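PDB 5A9T: putative dehydrogenase from Amycolatopsis orientalis, which catalyses the NADPH-dependent, stereoselective reduction of imines to amines. Local coordinates for residues A[9-14]-A[65-70]; A[30-35]-A[50-55]; A[91-96]-A[114-119]. All coordinates share one frame; numbering follows the deposited sequence.

From the N terminus, strand 7-11 comes first, and contact 1 pairs it with strand 64-67, closing a loop of 50 residues. Contact 2 is nested inside that loop, where it joins strand 30-34 to the short outer strand 50-51. Contact 3 follows in series, after contact 1 has closed, and joins strand 90-93 to strand 115-121. All three lie in one sheet of the nucleotide-binding domain. Strand 30-34 borders 7-11, bonded through V10 N to T32 O, and strand 64-67 borders 90-93, bonded through V67 N to V92 O. Contact 1 therefore sits between the other two, whose nearest atoms remain about 9 Å apart.

Contact 1: A[9-14]-A[65-70]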
loop_
_atom_site.group_PDB
_atom_site.type_symbol
_atom_site.label_atom_id
_atom_site.label_comp_id
_atom_site.label_asym_id
_atom_site.label_seq_id
_atom_site.Cartn_x
_atom_site.Cartn_y
_atom_site.Cartn_z
ATOM N N THR A 9 -29.914 -19.527 11.842
ATOM C CA THR A 9 -30.095 -20.103 10.570
ATOM C C THR A 9 -29.063 -19.517 9.617
ATOM O O THR A 9 -28.897 -18.284 9.574
ATOM C CB THR A 9 -31.495 -19.836 10.072
ATOM O OG1 THR A 9 -32.449 -20.568 10.859
ATOM C CG2 THR A 9 -31.685 -20.243 8.641
ATOM N N VAL A 10 -28.489 -20.342 8.757
ATOM C CA VAL A 10 -27.669 -19.882 7.630
ATOM C C VAL A 10 -28.353 -20.268 6.355
ATOM O O VAL A 10 -28.611 -21.480 6.104
ATOM C CB VAL A 10 -26.263 -20.485 7.718
ATOM C CG1 VAL A 10 -25.467 -20.057 6.474
ATOM C CG2 VAL A 10 -25.556 -20.091 8.980
ATOM N N ALA A 11 -28.705 -19.305 5.523
ATOM C CA ALA A 11 -29.265 -19.500 4.236
ATOM C C ALA A 11 -28.259 -19.214 3.139
ATOM O O ALA A 11 -27.832 -18.078 2.942
ATOM C CB ALA A 11 -30.483 -18.616 4.043
ATOM N N GLY A 12 -27.873 -20.229 2.409
ATOM C CA GLY A 12 -26.848 -20.106 1.412
ATOM C C GLY A 12 -25.627 -20.887 1.831
ATOM O O GLY A 12 -24.958 -20.611 2.800
ATOM N N LEU A 13 -25.315 -22.011 1.117
ATOM C CA LEU A 13 -24.241 -22.922 1.471
ATOM C C LEU A 13 -23.168 -23.053 0.366
ATOM O O LEU A 13 -22.554 -24.170 0.270
ATOM C CB LEU A 13 -24.753 -24.314 1.885
ATOM C CG LEU A 13 -25.765 -24.293 3.028
ATOM C CD1 LEU A 13 -26.286 -25.716 3.275
ATOM C CD2 LEU A 13 -25.101 -23.744 4.287
ATOM N N GLY A 14 -22.928 -21.997 -0.368
ATOM C CA GLY A 14 -21.672 -21.890 -1.126
ATOM C C GLY A 14 -20.485 -21.994 -0.197
ATOM O O GLY A 14 -20.575 -22.215 1.035
ATOM N N LEU A 65 -31.071 -14.762 11.240
ATOM C CA LEU A 65 -30.986 -15.365 9.894
ATOM C C LEU A 65 -29.751 -14.758 9.232
ATOM O O LEU A 65 -29.751 -13.584 8.887
ATOM C CB LEU A 65 -32.192 -15.082 9.061
ATOM C CG LEU A 65 -33.517 -15.342 9.793
ATOM C CD1 LEU A 65 -34.722 -14.781 8.995
ATOM C CD2 LEU A 65 -33.761 -16.811 10.198
ATOM N N VAL A 66 -28.715 -15.558 9.047
ATOM C CA VAL A 66 -27.475 -15.174 8.355
ATOM C C VAL A 66 -27.533 -15.550 6.919
ATOM O O VAL A 66 -27.758 -16.783 6.635
ATOM C CB VAL A 66 -26.289 -15.832 9.045
ATOM C CG1 VAL A 66 -24.991 -15.502 8.322
ATOM C CG2 VAL A 66 -26.120 -15.318 10.467
ATOM N N VAL A 67 -27.620 -14.601 5.992
ATOM C CA VAL A 67 -27.929 -14.875 4.598
ATOM C C VAL A 67 -26.630 -14.674 3.783
ATOM O O VAL A 67 -26.016 -13.593 3.874
ATOM C CB VAL A 67 -29.078 -14.041 4.123
ATOM C CG1 VAL A 67 -29.375 -14.364 2.660
ATOM C CG2 VAL A 67 -30.322 -14.274 4.934
ATOM N N CYS A 68 -26.271 -15.657 2.942
ATOM C CA CYS A 68 -25.087 -15.563 2.078
ATOM C C CYS A 68 -25.409 -16.307 0.778
ATOM O O CYS A 68 -24.984 -17.460 0.549
ATOM C CB CYS A 68 -23.902 -16.094 2.831
ATOM S SG CYS A 68 -22.330 -15.694 2.007
ATOM N N LEU A 69 -26.205 -15.622 -0.051
ATOM C CA LEU A 69 -26.745 -16.256 -1.302
ATOM C C LEU A 69 -25.718 -16.112 -2.384
ATOM O O LEU A 69 -24.833 -15.299 -2.317
ATOM C CB LEU A 69 -28.042 -15.601 -1.702
ATOM C CG LEU A 69 -29.208 -15.710 -0.697
ATOM C CD1 LEU A 69 -30.293 -14.768 -1.185
ATOM C CD2 LEU A 69 -29.754 -17.052 -0.490
ATOM N N ALA A 70 -25.900 -16.897 -3.473
ATOM C CA ALA A 70 -25.125 -16.670 -4.677
ATOM C C ALA A 70 -25.289 -15.254 -5.227
ATOM O O ALA A 70 -26.383 -14.631 -5.073
ATOM C CB ALA A 70 -25.576 -17.762 -5.739
#
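T9 and L65 project in the same direction from neighbouring strands, flank against flank, on one face of the sheet, with L65 CD2 3.8 Å from T9 CB. At L65 a chi2 of 169° extends CD1 anti to CA and turns the CD2 branch toward T9. The T9 hydroxyl is engaged outside the pair, with S62 OG and A58 O. A11 and V67 share this face but meet more loosely, A11 CB lying 4.4 Å from V67 CG2. V10 and V66 occupy the other face, where V10 CG2 is 4.3 Å from V66 CB and helix 15-26 packs on V10 through A21 and L24.

The pairing is parallel, the axes of strands 9-11 and 65-67 passing 4.7 Å apart at 22°. V66 N bonds to T9 O, A11 N to V66 O, and C68 N to A11 O at 2.9 Å with an almost straight N-H. V66 thus reaches residues on either side of V10 in the chain. Beyond the strands, G12 CA approaches C68 O at 3.3 Å in a CA-H...O contact. A side chain at G12 would run into that oxygen, and the positive phi of 112° would press a CB against the preceding carbonyl oxygen. With G14 and G17, G12 fits the GxGxxG turn of a Rossmann fold; L13, G14 and A70 bind NADP(+) in this protein.

Every hydrogen bond across the contact is made by main-chain atoms, while the side chains meet through carbon, so the buried pairing depends on backbone geometry and apolar fit; G12 O, buried here, has no partner in the model.

Contact 2: A[30-35]-A[50-55]; sequences DVTVWN and RQADDI
The indole of W34 has I55 CD1 over one face, 3.9 Å from the centroid of the five-membered ring and 18° off its normal, a CH-pi contact. At the ring's edge, near its plane, lie the carbonyl oxygens A52 O and D53 O, with A52 O 3.3 Å from W34 CD1. The ring reaches them because W34 CG is anti to the backbone N (chi1 174°), which carries the indole out toward residues 52-55, edge-on to the two carbonyls. NE1 and I55 N are both donors and do not bond to each other; one water accepts from both, at 3.0 Å from W34 NE1 and 2.8 Å from I55 N. An alanine in place of W34 would probably leave I55 CD1 without its aromatic face and that water without its indole donor.

The segments belong to a beta-alpha-beta unit of the Rossmann-type domain, strand 30-34, helix 42-46 and strand 50-51, the last being the outermost strand at this end of the sheet within the chain. Pairing is parallel: R50 N bonds to V31 O, V33 N to R50 O, and A52 N to V33 O at 2.9 Å with an N-H angle of 175°. On one side of this ladder T32 CG2 touches A52 CB at 3.8 Å, while on the other V33 CG2 comes 3.7 Å from R50 O. Past the strands, a second water accepts from N35 N and lies 2.8 Å from A52 O, bridging the two backbones where they diverge. N35 is one of the residues that bind NADP(+) in this protein. Nearby, D54 is the N-cap of helix 55-60, its OD1 accepting from V56 N.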
loop_
_atom_site.group_PDB
_atom_site.type_symbol
_atom_site.label_atom_id
_atom_site.label_comp_id
_atom_site.label_asym_id
_atom_site.label_seq_id
_atom_site.Cartn_x
_atom_site.Cartn_y
_atom_site.Cartn_z
ATOM N N ASP A 30 -27.117 -23.860 17.838
ATOM C CA ASP A 30 -28.066 -24.770 17.144
ATOM C C ASP A 30 -28.291 -24.230 15.744
ATOM O O ASP A 30 -29.071 -23.299 15.586
ATOM C CB ASP A 30 -29.402 -24.912 17.924
ATOM C CG ASP A 30 -29.303 -25.837 19.169
ATOM O OD1 ASP A 30 -28.295 -26.577 19.346
ATOM O OD2 ASP A 30 -30.226 -25.702 20.008
ATOM N N VAL A 31 -27.584 -24.805 14.775
ATOM C CA VAL A 31 -27.534 -24.215 13.442
ATOM C C VAL A 31 -28.495 -24.955 12.559
ATOM O O VAL A 31 -28.325 -26.202 12.310
ATOM C CB VAL A 31 -26.132 -24.149 12.863
ATOM C CG1 VAL A 31 -26.118 -23.536 11.456
ATOM C CG2 VAL A 31 -25.225 -23.382 13.847
ATOM N N THR A 32 -29.415 -24.221 11.968
ATOM C CA THR A 32 -30.252 -24.687 10.839
ATOM C C THR A 32 -29.719 -24.194 9.531
ATOM O O THR A 32 -29.390 -23.004 9.401
ATOM C CB THR A 32 -31.691 -24.308 11.025
ATOM O OG1 THR A 32 -32.194 -24.781 12.280
ATOM C CG2 THR A 32 -32.599 -24.678 9.884
ATOM N N VAL A 33 -29.594 -25.062 8.516
ATOM C CA VAL A 33 -29.028 -24.666 7.236
ATOM C C VAL A 33 -29.972 -24.866 6.099
ATOM O O VAL A 33 -30.797 -25.812 6.118
ATOM C CB VAL A 33 -27.671 -25.334 6.944
ATOM C CG1 VAL A 33 -26.683 -25.000 7.988
ATOM C CG2 VAL A 33 -27.812 -26.855 6.869
ATOM N N TRP A 34 -29.904 -23.981 5.121
ATOM C CA TRP A 34 -30.789 -24.024 3.917
ATOM C C TRP A 34 -29.950 -23.621 2.742
ATOM O O TRP A 34 -29.063 -22.750 2.810
ATOM C CB TRP A 34 -31.995 -23.143 4.028
ATOM C CG TRP A 34 -32.849 -23.025 2.812
ATOM C CD1 TRP A 34 -33.931 -23.810 2.507
ATOM C CD2 TRP A 34 -32.696 -22.128 1.707
ATOM N NE1 TRP A 34 -34.490 -23.388 1.299
ATOM C CE2 TRP A 34 -33.706 -22.412 0.768
ATOM C CE3 TRP A 34 -31.737 -21.177 1.356
ATOM C CZ2 TRP A 34 -33.879 -21.659 -0.396
ATOM C CZ3 TRP A 34 -31.942 -20.444 0.209
ATOM C CH2 TRP A 34 -32.941 -20.722 -0.676
ATOM N N ASN A 35 -30.214 -24.296 1.643
ATOM C CA ASN A 35 -29.650 -23.948 0.369
ATOM C C ASN A 35 -30.656 -24.197 -0.725
ATOM O O ASN A 35 -31.414 -25.142 -0.618
ATOM C CB ASN A 35 -28.346 -24.714 0.130
ATOM C CG ASN A 35 -27.551 -24.168 -1.039
ATOM O OD1 ASN A 35 -27.363 -24.925 -2.098
ATOM N ND2 ASN A 35 -27.039 -23.013 -0.955
ATOM N N ARG A 50 -28.829 -28.933 11.404
ATOM C CA ARG A 50 -30.060 -29.511 10.885
ATOM C C ARG A 50 -30.350 -28.911 9.570
ATOM O O ARG A 50 -30.390 -27.682 9.462
ATOM C CB ARG A 50 -31.179 -29.327 11.826
ATOM C CG ARG A 50 -30.850 -30.161 13.066
ATOM C CD ARG A 50 -32.104 -30.219 13.918
ATOM N NE ARG A 50 -31.969 -31.052 15.094
ATOM C CZ ARG A 50 -32.929 -31.094 16.010
ATOM N NH1 ARG A 50 -34.055 -30.407 15.834
ATOM N NH2 ARG A 50 -32.769 -31.840 17.083
ATOM N N GLN A 51 -30.525 -29.689 8.521
ATOM C CA GLN A 51 -30.924 -29.200 7.230
ATOM C C GLN A 51 -32.423 -28.910 7.204
ATOM O O GLN A 51 -33.243 -29.690 7.693
ATOM C CB GLN A 51 -30.599 -30.185 6.109
ATOM C CG GLN A 51 -31.255 -29.789 4.827
ATOM C CD GLN A 51 -30.707 -30.452 3.614
ATOM O OE1 GLN A 51 -30.541 -31.644 3.593
ATOM N NE2 GLN A 51 -30.492 -29.668 2.569
ATOM N N ALA A 52 -32.822 -27.739 6.738
ATOM C CA ALA A 52 -34.248 -27.475 6.512
ATOM C C ALA A 52 -34.372 -27.419 5.016
ATOM O O ALA A 52 -33.755 -26.567 4.320
ATOM C CB ALA A 52 -34.686 -26.148 7.092
ATOM N N ASP A 53 -35.104 -28.275 4.475
ATOM C CA ASP A 53 -35.400 -28.181 3.013
ATOM C C ASP A 53 -36.229 -26.932 2.558
ATOM O O ASP A 53 -35.931 -26.407 1.474
ATOM C CB ASP A 53 -36.164 -29.471 2.540
ATOM C CG ASP A 53 -35.248 -30.767 2.558
ATOM O OD1 ASP A 53 -34.028 -30.651 2.340
ATOM O OD2 ASP A 53 -35.774 -31.884 2.837
ATOM N N ASP A 54 -37.197 -26.486 3.378
ATOM C CA ASP A 54 -38.047 -25.414 2.948
ATOM C C ASP A 54 -37.587 -24.124 3.648
ATOM O O ASP A 54 -37.297 -24.126 4.842
ATOM C CB ASP A 54 -39.478 -25.767 3.263
ATOM C CG ASP A 54 -40.521 -24.691 2.996
ATOM O OD1 ASP A 54 -40.455 -23.462 2.543
ATOM O OD2 ASP A 54 -41.645 -25.205 3.245
ATOM N N ILE A 55 -37.516 -23.074 2.851
ATOM C CA ILE A 55 -37.138 -21.771 3.424
ATOM C C ILE A 55 -38.018 -21.318 4.542
ATOM O O ILE A 55 -37.508 -20.663 5.494
ATOM C CB ILE A 55 -36.945 -20.702 2.321
ATOM C CG1 ILE A 55 -36.235 -19.428 2.810
ATOM C CG2 ILE A 55 -38.265 -20.297 1.725
ATOM C CD1 ILE A 55 -34.863 -19.631 3.330
HETATM O O HOH W 1 -37.249 -23.616 0.071
HETATM O O HOH W 2 -32.083 -26.714 2.122
HETATM O O HOH W 3 -33.621 -27.001 -0.047
#

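Contact 3: A[91-96]-A[114-119]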
loop_
_atom_site.group_PDB
_atom_site.type_symbol
_atom_site.label_atom_id
_atom_site.label_comp_id
_atom_site.label_asym_id
_atom_site.label_seq_id
_atom_site.Cartn_x
_atom_site.Cartn_y
_atom_site.Cartn_z
ATOM N N VAL A 91 -32.418 -10.289 9.704
ATOM C CA VAL A 91 -31.557 -10.715 8.571
ATOM C C VAL A 91 -30.236 -10.003 8.713
ATOM O O VAL A 91 -30.185 -8.767 8.752
ATOM C CB VAL A 91 -32.240 -10.418 7.271
ATOM C CG1 VAL A 91 -31.199 -10.509 6.133
ATOM C CG2 VAL A 91 -33.448 -11.374 7.018
ATOM N N VAL A 92 -29.151 -10.779 8.729
ATOM C CA VAL A 92 -27.788 -10.316 8.552
ATOM C C VAL A 92 -27.365 -10.786 7.192
ATOM O O VAL A 92 -27.141 -11.993 6.973
ATOM C CB VAL A 92 -26.891 -10.793 9.649
ATOM C CG1 VAL A 92 -25.445 -10.314 9.439
ATOM C CG2 VAL A 92 -27.333 -10.327 11.003
ATOM N N ASN A 93 -27.297 -9.846 6.227
ATOM C CA ASN A 93 -26.984 -10.136 4.870
ATOM C C ASN A 93 -25.515 -9.925 4.592
ATOM O O ASN A 93 -25.083 -8.783 4.611
ATOM C CB ASN A 93 -27.794 -9.223 3.977
ATOM C CG ASN A 93 -27.687 -9.615 2.497
ATOM O OD1 ASN A 93 -26.952 -10.510 2.105
ATOM N ND2 ASN A 93 -28.474 -8.877 1.618
ATOM N N LEU A 94 -24.848 -11.020 4.241
ATOM C CA LEU A 94 -23.368 -10.982 4.032
ATOM C C LEU A 94 -23.035 -11.034 2.574
ATOM O O LEU A 94 -21.828 -11.188 2.242
ATOM C CB LEU A 94 -22.718 -12.019 4.856
ATOM C CG LEU A 94 -22.904 -11.914 6.343
ATOM C CD1 LEU A 94 -22.253 -13.044 7.113
ATOM C CD2 LEU A 94 -22.406 -10.577 6.911
ATOM N N ASN A 95 -23.954 -10.787 1.669
ATOM C CA ASN A 95 -23.553 -10.797 0.217
ATOM C C ASN A 95 -24.292 -9.844 -0.634
ATOM O O ASN A 95 -24.762 -10.230 -1.753
ATOM C CB ASN A 95 -23.482 -12.210 -0.351
ATOM C CG ASN A 95 -22.758 -12.315 -1.722
ATOM O OD1 ASN A 95 -21.859 -11.575 -1.971
ATOM N ND2 ASN A 95 -23.249 -13.190 -2.622
ATOM N N SER A 96 -24.444 -8.603 -0.186
ATOM C CA SER A 96 -25.034 -7.627 -1.085
ATOM C C SER A 96 -23.994 -7.281 -2.193
ATOM O O SER A 96 -22.789 -7.162 -1.988
ATOM C CB SER A 96 -25.456 -6.348 -0.465
ATOM O OG SER A 96 -26.536 -6.450 0.416
ATOM N N THR A 114 -38.917 -6.940 9.716
ATOM C CA THR A 114 -37.667 -7.709 9.960
ATOM C C THR A 114 -36.507 -6.772 10.160
ATOM O O THR A 114 -36.363 -5.794 9.441
ATOM C CB THR A 114 -37.422 -8.526 8.692
ATOM O OG1 THR A 114 -38.597 -9.386 8.403
ATOM C CG2 THR A 114 -36.176 -9.437 8.864
ATOM N N GLY A 115 -35.693 -7.026 11.153
ATOM C CA GLY A 115 -34.478 -6.202 11.401
ATOM C C GLY A 115 -33.448 -6.543 10.355
ATOM O O GLY A 115 -33.473 -7.650 9.773
ATOM N N TYR A 116 -32.551 -5.593 10.126
ATOM C CA TYR A 116 -31.635 -5.782 9.032
ATOM C C TYR A 116 -30.261 -5.239 9.326
ATOM O O TYR A 116 -30.164 -4.090 9.764
ATOM C CB TYR A 116 -32.180 -5.122 7.740
ATOM C CG TYR A 116 -31.378 -5.425 6.549
ATOM C CD1 TYR A 116 -31.531 -6.607 5.766
ATOM C CD2 TYR A 116 -30.342 -4.528 6.145
ATOM C CE1 TYR A 116 -30.694 -6.900 4.668
ATOM C CE2 TYR A 116 -29.576 -4.848 5.019
ATOM C CZ TYR A 116 -29.699 -5.908 4.320
ATOM O OH TYR A 116 -28.981 -6.335 3.193
ATOM N N LEU A 117 -29.233 -6.020 9.079
ATOM C CA LEU A 117 -27.832 -5.551 9.120
ATOM C C LEU A 117 -27.174 -6.098 7.862
ATOM O O LEU A 117 -27.353 -7.247 7.470
ATOM C CB LEU A 117 -27.219 -6.024 10.498
ATOM C CG LEU A 117 -25.909 -5.501 10.883
ATOM C CD1 LEU A 117 -26.015 -3.998 11.153
ATOM C CD2 LEU A 117 -25.376 -6.325 12.036
ATOM N N ASP A 118 -26.343 -5.255 7.203
ATOM C CA ASP A 118 -25.609 -5.672 6.024
ATOM C C ASP A 118 -24.126 -5.849 6.479
ATOM O O ASP A 118 -23.631 -5.074 7.324
ATOM C CB ASP A 118 -25.707 -4.579 4.943
ATOM C CG ASP A 118 -25.536 -5.173 3.575
ATOM O OD1 ASP A 118 -26.414 -5.909 2.958
ATOM O OD2 ASP A 118 -24.365 -5.087 3.025
ATOM N N GLY A 119 -23.488 -6.877 5.942
ATOM C CA GLY A 119 -22.108 -7.040 6.323
ATOM C C GLY A 119 -21.239 -7.435 5.163
ATOM O O GLY A 119 -21.678 -8.114 4.220
HETATM O O HOH W 4 -23.456 -7.273 2.254
#
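Two adjoining strands of the Rossmann-type sheet meet here, V91 to N93 pairing with Y116 to D118 in the beta-alpha-beta unit formed by strand 90-93, helix 99-111 and strand 115-121. The pairing is parallel, with axes 4.7 Å apart and inclined by 16°. Four main-chain bonds hold it: V91 N to G115 O, L117 N to V91 O, N93 N to L117 O and G119 N to N93 O.

The polar side chains gather on the face that carries N93, Y116 and D118. With Y116 CG anti to the backbone N (chi1 -173°), the ring extends past V91 CG1, 3.9 Å from Y116 CE1, and brings its hydroxyl to N93. N93 ND2 donates to Y116 OH at 3.0 Å, the amide and ring planes standing 84° apart. Y116 OH donates to D118 OD1 at 2.6 Å, using the anti lone pair of that oxygen. S96 OG meets the same atom from the syn side, somewhat out of the carboxylate plane, also at 2.6 Å. Two hydroxyls grip D118 OD1, and a water that accepts from S96 N lies 2.5 Å from D118 OD2; with both oxygens engaged, the carboxylate is probably held against rotation. The other end of the N93 amide forms an Asx turn, OD1 accepting from N95 N. N95 binds NADP(+), and its ND2 is held by L69 O and D71 OD1.

On the opposite face V92 CG2 packs on L117 CB. Just past strand 90-93, L94 CD2 lies 3.6 Å from CA of the in-strand G119, where a CB would collide with that methyl.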